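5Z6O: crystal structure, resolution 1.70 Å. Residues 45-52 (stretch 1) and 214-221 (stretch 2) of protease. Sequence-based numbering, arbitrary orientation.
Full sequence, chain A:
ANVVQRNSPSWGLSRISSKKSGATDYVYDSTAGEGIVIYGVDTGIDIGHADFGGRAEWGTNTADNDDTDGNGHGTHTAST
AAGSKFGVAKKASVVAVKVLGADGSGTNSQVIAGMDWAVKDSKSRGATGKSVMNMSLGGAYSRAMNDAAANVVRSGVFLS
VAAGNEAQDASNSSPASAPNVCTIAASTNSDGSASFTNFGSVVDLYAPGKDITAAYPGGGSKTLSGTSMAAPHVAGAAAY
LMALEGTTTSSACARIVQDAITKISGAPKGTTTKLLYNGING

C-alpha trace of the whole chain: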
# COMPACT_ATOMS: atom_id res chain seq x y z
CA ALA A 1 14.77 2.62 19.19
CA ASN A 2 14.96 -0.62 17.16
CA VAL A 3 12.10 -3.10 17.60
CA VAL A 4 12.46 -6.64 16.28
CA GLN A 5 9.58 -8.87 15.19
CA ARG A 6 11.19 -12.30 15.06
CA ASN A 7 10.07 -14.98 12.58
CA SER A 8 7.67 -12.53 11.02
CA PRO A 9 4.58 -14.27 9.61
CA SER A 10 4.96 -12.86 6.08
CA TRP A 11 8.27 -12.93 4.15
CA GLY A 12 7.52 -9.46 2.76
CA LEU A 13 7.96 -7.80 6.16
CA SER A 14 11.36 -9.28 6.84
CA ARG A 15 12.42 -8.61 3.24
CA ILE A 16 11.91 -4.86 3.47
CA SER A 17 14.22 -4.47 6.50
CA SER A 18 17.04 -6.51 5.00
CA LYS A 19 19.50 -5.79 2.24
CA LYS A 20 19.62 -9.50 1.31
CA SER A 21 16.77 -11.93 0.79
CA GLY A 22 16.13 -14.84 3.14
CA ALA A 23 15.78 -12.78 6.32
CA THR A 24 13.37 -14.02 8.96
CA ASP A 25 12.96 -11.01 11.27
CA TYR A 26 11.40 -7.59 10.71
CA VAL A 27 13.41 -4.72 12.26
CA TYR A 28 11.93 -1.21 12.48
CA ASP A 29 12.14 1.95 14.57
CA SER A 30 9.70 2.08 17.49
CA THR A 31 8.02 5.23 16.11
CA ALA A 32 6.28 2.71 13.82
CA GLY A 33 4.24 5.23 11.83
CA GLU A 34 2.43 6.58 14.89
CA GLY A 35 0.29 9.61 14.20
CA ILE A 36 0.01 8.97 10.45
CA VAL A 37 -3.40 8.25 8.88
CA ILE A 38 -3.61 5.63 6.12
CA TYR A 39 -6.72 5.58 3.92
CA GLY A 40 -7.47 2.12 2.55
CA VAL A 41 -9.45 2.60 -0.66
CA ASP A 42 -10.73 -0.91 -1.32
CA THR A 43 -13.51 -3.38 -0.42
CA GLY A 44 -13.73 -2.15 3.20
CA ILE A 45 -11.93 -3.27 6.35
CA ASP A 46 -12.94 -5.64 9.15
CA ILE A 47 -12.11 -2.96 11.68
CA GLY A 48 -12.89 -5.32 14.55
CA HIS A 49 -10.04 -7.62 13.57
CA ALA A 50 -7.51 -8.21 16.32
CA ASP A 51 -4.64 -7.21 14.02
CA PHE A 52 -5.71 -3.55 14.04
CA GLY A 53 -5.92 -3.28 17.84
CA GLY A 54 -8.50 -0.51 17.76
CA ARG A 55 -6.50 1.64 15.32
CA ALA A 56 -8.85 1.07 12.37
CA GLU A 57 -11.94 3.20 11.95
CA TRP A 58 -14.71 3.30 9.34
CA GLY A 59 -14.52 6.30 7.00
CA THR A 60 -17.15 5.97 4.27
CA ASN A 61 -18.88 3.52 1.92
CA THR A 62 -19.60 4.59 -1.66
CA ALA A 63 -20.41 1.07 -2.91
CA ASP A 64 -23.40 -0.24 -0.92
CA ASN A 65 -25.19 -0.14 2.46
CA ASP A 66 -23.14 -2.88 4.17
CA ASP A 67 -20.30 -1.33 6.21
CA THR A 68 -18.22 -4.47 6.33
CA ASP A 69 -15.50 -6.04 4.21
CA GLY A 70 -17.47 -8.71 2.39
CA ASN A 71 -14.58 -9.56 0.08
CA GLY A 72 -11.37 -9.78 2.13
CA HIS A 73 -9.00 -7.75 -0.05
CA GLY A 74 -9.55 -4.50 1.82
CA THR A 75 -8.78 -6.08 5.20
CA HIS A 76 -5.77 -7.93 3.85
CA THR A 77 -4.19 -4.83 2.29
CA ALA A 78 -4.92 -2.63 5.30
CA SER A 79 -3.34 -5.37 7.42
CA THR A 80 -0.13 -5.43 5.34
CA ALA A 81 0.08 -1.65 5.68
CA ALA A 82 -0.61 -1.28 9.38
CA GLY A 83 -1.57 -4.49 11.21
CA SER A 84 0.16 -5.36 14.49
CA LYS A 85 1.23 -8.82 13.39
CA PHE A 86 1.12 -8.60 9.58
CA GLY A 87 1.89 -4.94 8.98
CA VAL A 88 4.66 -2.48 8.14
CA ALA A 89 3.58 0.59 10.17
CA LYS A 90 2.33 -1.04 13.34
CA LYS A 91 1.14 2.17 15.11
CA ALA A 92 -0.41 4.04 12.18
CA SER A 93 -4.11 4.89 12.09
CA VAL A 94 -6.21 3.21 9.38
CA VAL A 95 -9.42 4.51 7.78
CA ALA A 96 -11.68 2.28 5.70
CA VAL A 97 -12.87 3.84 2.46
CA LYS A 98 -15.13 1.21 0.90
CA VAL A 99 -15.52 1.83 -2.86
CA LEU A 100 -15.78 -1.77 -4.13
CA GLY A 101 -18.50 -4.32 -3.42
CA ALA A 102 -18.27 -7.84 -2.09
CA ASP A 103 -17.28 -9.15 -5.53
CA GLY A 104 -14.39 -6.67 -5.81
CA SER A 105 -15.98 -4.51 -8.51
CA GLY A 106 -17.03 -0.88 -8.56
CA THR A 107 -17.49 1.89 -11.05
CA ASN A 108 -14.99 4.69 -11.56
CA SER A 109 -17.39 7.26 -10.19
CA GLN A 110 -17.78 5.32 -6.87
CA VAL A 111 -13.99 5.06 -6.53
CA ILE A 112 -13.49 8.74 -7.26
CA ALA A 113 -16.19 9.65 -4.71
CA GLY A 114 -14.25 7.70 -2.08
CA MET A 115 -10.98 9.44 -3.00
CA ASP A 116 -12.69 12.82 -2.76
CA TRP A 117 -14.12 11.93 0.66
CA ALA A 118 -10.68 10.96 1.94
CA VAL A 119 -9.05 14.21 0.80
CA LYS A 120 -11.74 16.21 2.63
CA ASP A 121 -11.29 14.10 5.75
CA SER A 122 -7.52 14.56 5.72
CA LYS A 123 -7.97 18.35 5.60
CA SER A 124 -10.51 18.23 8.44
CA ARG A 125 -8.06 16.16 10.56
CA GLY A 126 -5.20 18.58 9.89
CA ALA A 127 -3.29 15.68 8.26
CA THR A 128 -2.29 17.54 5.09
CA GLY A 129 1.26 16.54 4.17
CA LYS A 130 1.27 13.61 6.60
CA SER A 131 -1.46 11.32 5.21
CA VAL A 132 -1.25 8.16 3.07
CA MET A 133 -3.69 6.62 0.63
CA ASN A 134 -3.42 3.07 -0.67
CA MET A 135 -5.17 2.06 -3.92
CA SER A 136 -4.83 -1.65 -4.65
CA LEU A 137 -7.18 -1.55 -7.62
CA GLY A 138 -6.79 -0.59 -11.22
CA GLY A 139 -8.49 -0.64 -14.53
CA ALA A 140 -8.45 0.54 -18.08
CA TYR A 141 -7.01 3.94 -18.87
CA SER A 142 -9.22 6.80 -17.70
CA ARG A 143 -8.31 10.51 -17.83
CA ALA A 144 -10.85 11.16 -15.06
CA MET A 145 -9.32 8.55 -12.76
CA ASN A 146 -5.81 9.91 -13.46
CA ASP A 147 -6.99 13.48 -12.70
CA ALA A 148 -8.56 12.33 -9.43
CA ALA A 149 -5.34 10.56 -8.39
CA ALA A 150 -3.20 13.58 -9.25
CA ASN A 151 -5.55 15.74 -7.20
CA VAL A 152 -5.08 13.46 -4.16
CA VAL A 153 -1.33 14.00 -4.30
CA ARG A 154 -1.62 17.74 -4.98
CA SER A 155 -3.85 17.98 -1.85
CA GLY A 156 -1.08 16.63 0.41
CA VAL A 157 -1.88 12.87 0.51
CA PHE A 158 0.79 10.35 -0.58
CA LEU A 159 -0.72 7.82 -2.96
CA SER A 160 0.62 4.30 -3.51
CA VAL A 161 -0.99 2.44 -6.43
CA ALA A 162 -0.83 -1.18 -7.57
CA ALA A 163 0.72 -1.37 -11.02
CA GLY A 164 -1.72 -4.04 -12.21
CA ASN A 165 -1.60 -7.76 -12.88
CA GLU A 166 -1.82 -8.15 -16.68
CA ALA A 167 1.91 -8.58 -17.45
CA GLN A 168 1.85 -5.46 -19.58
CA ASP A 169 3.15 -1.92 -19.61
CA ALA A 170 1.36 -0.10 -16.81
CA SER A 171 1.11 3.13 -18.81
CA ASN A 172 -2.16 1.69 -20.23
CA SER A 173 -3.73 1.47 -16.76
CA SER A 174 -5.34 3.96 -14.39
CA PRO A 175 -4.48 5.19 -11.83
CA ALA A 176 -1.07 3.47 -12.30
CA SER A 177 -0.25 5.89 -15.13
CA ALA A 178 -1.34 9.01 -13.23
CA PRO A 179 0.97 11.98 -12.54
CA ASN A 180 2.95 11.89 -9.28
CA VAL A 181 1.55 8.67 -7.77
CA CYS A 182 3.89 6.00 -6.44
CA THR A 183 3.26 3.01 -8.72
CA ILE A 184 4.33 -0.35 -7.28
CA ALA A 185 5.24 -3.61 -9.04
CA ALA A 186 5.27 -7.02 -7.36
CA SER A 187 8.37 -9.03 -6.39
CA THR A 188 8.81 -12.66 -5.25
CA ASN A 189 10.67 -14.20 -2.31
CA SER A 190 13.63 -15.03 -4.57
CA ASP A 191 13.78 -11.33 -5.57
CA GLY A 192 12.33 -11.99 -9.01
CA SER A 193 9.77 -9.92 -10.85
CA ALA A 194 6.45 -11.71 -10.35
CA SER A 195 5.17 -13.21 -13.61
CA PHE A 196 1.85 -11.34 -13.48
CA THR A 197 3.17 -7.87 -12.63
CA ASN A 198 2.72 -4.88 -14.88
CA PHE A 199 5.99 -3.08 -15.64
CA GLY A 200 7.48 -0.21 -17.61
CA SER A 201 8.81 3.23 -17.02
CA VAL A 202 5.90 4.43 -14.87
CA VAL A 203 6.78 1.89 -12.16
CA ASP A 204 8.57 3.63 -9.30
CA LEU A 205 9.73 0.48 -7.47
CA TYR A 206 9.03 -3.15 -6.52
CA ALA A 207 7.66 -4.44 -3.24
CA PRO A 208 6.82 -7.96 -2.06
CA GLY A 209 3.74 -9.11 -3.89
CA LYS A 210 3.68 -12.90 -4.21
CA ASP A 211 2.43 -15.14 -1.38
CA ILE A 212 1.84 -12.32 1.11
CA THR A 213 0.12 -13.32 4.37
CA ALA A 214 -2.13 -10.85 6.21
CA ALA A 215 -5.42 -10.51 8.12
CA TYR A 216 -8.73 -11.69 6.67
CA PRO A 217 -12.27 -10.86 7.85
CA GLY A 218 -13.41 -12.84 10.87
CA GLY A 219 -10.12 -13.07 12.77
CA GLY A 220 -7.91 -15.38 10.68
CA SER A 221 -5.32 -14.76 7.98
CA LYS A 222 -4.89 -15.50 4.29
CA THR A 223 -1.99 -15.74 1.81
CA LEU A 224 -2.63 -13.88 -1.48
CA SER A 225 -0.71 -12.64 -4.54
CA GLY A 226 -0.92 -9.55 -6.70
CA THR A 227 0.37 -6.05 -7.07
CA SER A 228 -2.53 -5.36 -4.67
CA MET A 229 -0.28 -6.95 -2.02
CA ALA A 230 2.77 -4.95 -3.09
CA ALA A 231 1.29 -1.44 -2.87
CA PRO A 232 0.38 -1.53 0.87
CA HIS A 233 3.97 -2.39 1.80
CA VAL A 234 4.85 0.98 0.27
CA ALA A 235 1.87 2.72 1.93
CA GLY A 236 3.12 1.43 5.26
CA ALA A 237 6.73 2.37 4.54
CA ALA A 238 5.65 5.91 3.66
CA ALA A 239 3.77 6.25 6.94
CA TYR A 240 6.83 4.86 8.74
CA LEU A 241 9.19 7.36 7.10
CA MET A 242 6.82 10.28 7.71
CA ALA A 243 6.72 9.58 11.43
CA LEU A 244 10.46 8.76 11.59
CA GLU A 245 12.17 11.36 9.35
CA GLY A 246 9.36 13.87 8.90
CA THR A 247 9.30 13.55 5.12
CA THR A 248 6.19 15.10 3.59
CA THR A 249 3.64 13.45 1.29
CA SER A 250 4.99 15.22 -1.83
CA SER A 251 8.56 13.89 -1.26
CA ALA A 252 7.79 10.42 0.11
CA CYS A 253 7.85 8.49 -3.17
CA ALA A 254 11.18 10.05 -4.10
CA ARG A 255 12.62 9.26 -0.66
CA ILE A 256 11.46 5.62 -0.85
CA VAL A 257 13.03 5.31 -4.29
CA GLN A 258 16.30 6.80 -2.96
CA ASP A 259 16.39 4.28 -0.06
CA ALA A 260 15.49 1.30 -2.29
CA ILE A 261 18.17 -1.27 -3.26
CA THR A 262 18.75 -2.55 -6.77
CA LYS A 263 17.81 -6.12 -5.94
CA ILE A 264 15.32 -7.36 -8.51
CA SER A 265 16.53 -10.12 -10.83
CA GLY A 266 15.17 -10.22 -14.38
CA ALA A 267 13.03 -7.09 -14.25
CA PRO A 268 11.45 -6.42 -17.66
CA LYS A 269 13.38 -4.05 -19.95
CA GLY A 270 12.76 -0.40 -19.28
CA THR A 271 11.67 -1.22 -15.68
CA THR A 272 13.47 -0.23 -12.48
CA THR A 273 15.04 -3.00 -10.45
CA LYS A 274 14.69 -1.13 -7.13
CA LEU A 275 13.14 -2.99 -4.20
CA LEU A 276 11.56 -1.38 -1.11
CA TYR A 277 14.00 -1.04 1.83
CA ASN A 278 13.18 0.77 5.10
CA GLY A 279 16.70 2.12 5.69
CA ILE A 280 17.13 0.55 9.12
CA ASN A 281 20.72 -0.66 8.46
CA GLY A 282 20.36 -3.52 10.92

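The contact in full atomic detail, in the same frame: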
# COMPACT_ATOMS: atom_id res chain seq x y z
N ILE A 45 -12.84 -2.67 5.38
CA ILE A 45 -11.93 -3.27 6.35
C ILE A 45 -12.75 -3.86 7.49
O ILE A 45 -13.66 -3.20 7.99
CB ILE A 45 -10.96 -2.24 6.93
CG1 ILE A 45 -10.11 -1.60 5.84
CG2 ILE A 45 -10.05 -2.89 7.99
CD1 ILE A 45 -9.34 -0.39 6.38
N ASP A 46 -12.38 -5.06 7.92
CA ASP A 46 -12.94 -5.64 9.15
C ASP A 46 -12.25 -4.95 10.31
O ASP A 46 -11.24 -5.43 10.83
CB ASP A 46 -12.73 -7.15 9.17
CG ASP A 46 -13.24 -7.81 10.44
OD1 ASP A 46 -13.89 -7.15 11.25
OD2 ASP A 46 -12.96 -9.00 10.62
N ILE A 47 -12.80 -3.79 10.70
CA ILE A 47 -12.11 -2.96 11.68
C ILE A 47 -12.10 -3.60 13.05
O ILE A 47 -11.30 -3.19 13.90
CB ILE A 47 -12.70 -1.52 11.74
CG1 ILE A 47 -14.14 -1.54 12.18
CG2 ILE A 47 -12.55 -0.75 10.38
CD1 ILE A 47 -14.64 -0.16 12.54
N GLY A 48 -12.92 -4.62 13.28
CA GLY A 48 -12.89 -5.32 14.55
C GLY A 48 -11.79 -6.36 14.65
O GLY A 48 -11.60 -6.97 15.70
N HIS A 49 -11.03 -6.56 13.58
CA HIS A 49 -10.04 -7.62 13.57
C HIS A 49 -8.96 -7.35 14.60
O HIS A 49 -8.52 -6.22 14.78
CB HIS A 49 -9.39 -7.75 12.18
CG HIS A 49 -8.66 -9.04 11.97
ND1 HIS A 49 -7.49 -9.35 12.63
CD2 HIS A 49 -8.91 -10.08 11.14
CE1 HIS A 49 -7.07 -10.54 12.25
NE2 HIS A 49 -7.92 -11.01 11.35
N ALA A 50 -8.50 -8.41 15.26
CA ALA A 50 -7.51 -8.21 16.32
C ALA A 50 -6.24 -7.55 15.81
O ALA A 50 -5.56 -6.84 16.57
CB ALA A 50 -7.18 -9.54 16.99
N ASP A 51 -5.89 -7.74 14.53
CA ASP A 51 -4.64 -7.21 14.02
C ASP A 51 -4.59 -5.70 14.01
O ASP A 51 -3.50 -5.13 13.96
CB ASP A 51 -4.39 -7.73 12.58
CG ASP A 51 -2.91 -7.74 12.22
OD1 ASP A 51 -2.11 -8.14 13.08
OD2 ASP A 51 -2.55 -7.38 11.09
N PHE A 52 -5.74 -5.01 14.01
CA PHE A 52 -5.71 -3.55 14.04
C PHE A 52 -5.70 -2.97 15.45
O PHE A 52 -5.36 -1.79 15.61
CB PHE A 52 -6.91 -2.99 13.25
CG PHE A 52 -6.91 -3.46 11.82
CD1 PHE A 52 -5.91 -3.05 10.94
CD2 PHE A 52 -7.86 -4.35 11.38
CE1 PHE A 52 -5.89 -3.50 9.62
CE2 PHE A 52 -7.85 -4.83 10.04
CZ PHE A 52 -6.86 -4.39 9.17
N ALA A 214 -1.63 -11.96 5.41
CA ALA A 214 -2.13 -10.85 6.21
C ALA A 214 -3.53 -11.19 6.73
O ALA A 214 -4.07 -12.26 6.43
CB ALA A 214 -2.16 -9.54 5.39
N ALA A 215 -4.13 -10.26 7.47
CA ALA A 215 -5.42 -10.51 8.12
C ALA A 215 -6.54 -10.70 7.10
O ALA A 215 -6.52 -10.15 5.99
CB ALA A 215 -5.77 -9.32 9.03
N TYR A 216 -7.56 -11.45 7.50
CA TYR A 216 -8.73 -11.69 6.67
C TYR A 216 -9.97 -11.57 7.55
O TYR A 216 -9.89 -11.84 8.75
CB TYR A 216 -8.63 -13.10 6.07
CG TYR A 216 -9.22 -13.27 4.73
CD1 TYR A 216 -8.74 -12.57 3.63
CD2 TYR A 216 -10.26 -14.18 4.54
CE1 TYR A 216 -9.29 -12.75 2.38
CE2 TYR A 216 -10.82 -14.36 3.29
CZ TYR A 216 -10.33 -13.64 2.23
OH TYR A 216 -10.90 -13.84 0.99
N PRO A 217 -11.08 -11.09 7.01
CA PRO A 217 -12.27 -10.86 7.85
C PRO A 217 -12.63 -12.07 8.71
O PRO A 217 -12.56 -13.22 8.27
CB PRO A 217 -13.37 -10.56 6.84
CG PRO A 217 -12.64 -9.91 5.68
CD PRO A 217 -11.32 -10.72 5.60
N GLY A 218 -12.98 -11.80 9.96
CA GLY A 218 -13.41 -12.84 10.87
C GLY A 218 -12.33 -13.38 11.77
O GLY A 218 -12.58 -14.38 12.45
N GLY A 219 -11.14 -12.79 11.77
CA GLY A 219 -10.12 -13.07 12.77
C GLY A 219 -8.96 -13.95 12.33
O GLY A 219 -7.99 -14.06 13.09
N GLY A 220 -9.02 -14.60 11.17
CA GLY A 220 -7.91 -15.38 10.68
C GLY A 220 -6.99 -14.60 9.75
O GLY A 220 -6.95 -13.36 9.75
N SER A 221 -6.27 -15.34 8.91
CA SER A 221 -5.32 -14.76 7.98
C SER A 221 -5.41 -15.50 6.66
O SER A 221 -5.99 -16.58 6.57
CB SER A 221 -3.91 -14.77 8.56
OG SER A 221 -3.44 -16.10 8.69

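Two polar side chains can tie one turn to another when each spends its donors and acceptors on both sides of the contact, and this protease supplies a compact example. Asp 46 to His 49 forms a type I turn, closed by His 49 N to Asp 46 O at 3.0 Å; Tyr 216 to Gly 219 forms a type II turn. Touching residues are at least 164 positions apart in sequence, yet the turns come close, with CA atoms of Asp 46 and Pro 217 5.4 Å apart and those of His 49 and Gly 219 5.5 Å apart.

The CA-to-CB bond of Asp 46 (chi1 t) points toward the second stretch. Asp 46 OD2 accepts from Gly 218 N at 2.9 Å, and the nearly linear angle of 171° marks a well-aimed bond to an amide inside the opposing turn. The other oxygen, Asp 46 OD1, stays within its own turn, taking a weak bond from Gly 48 N at 3.4 Å. Gly 218 and Gly 219 both have positive phi, where a CB would be jammed against the preceding carbonyl oxygen, so the backbone itself calls for glycine.

His 49 uses both ring nitrogens. His 49 ND1 accepts from Asp 51 N at 3.0 Å, which leaves His 49 NE2 as the donor to Gly 220 O, also at 3.0 Å. Gly 220 O also accepts from Tyr 216 N at 3.0 Å. Tyr 216 O lies at the ring edge, 3.1 Å from His 49 CD2.

Apolar packing completes the contact. Ala 215 CB sits over one face of the imidazole, 3.7 Å from the His 49 ring centroid, in a CH-pi contact, and also meets Asp 51 CB at 4.1 Å. The Asp 51 carboxylate finds its hydrogen bonds elsewhere in the structure.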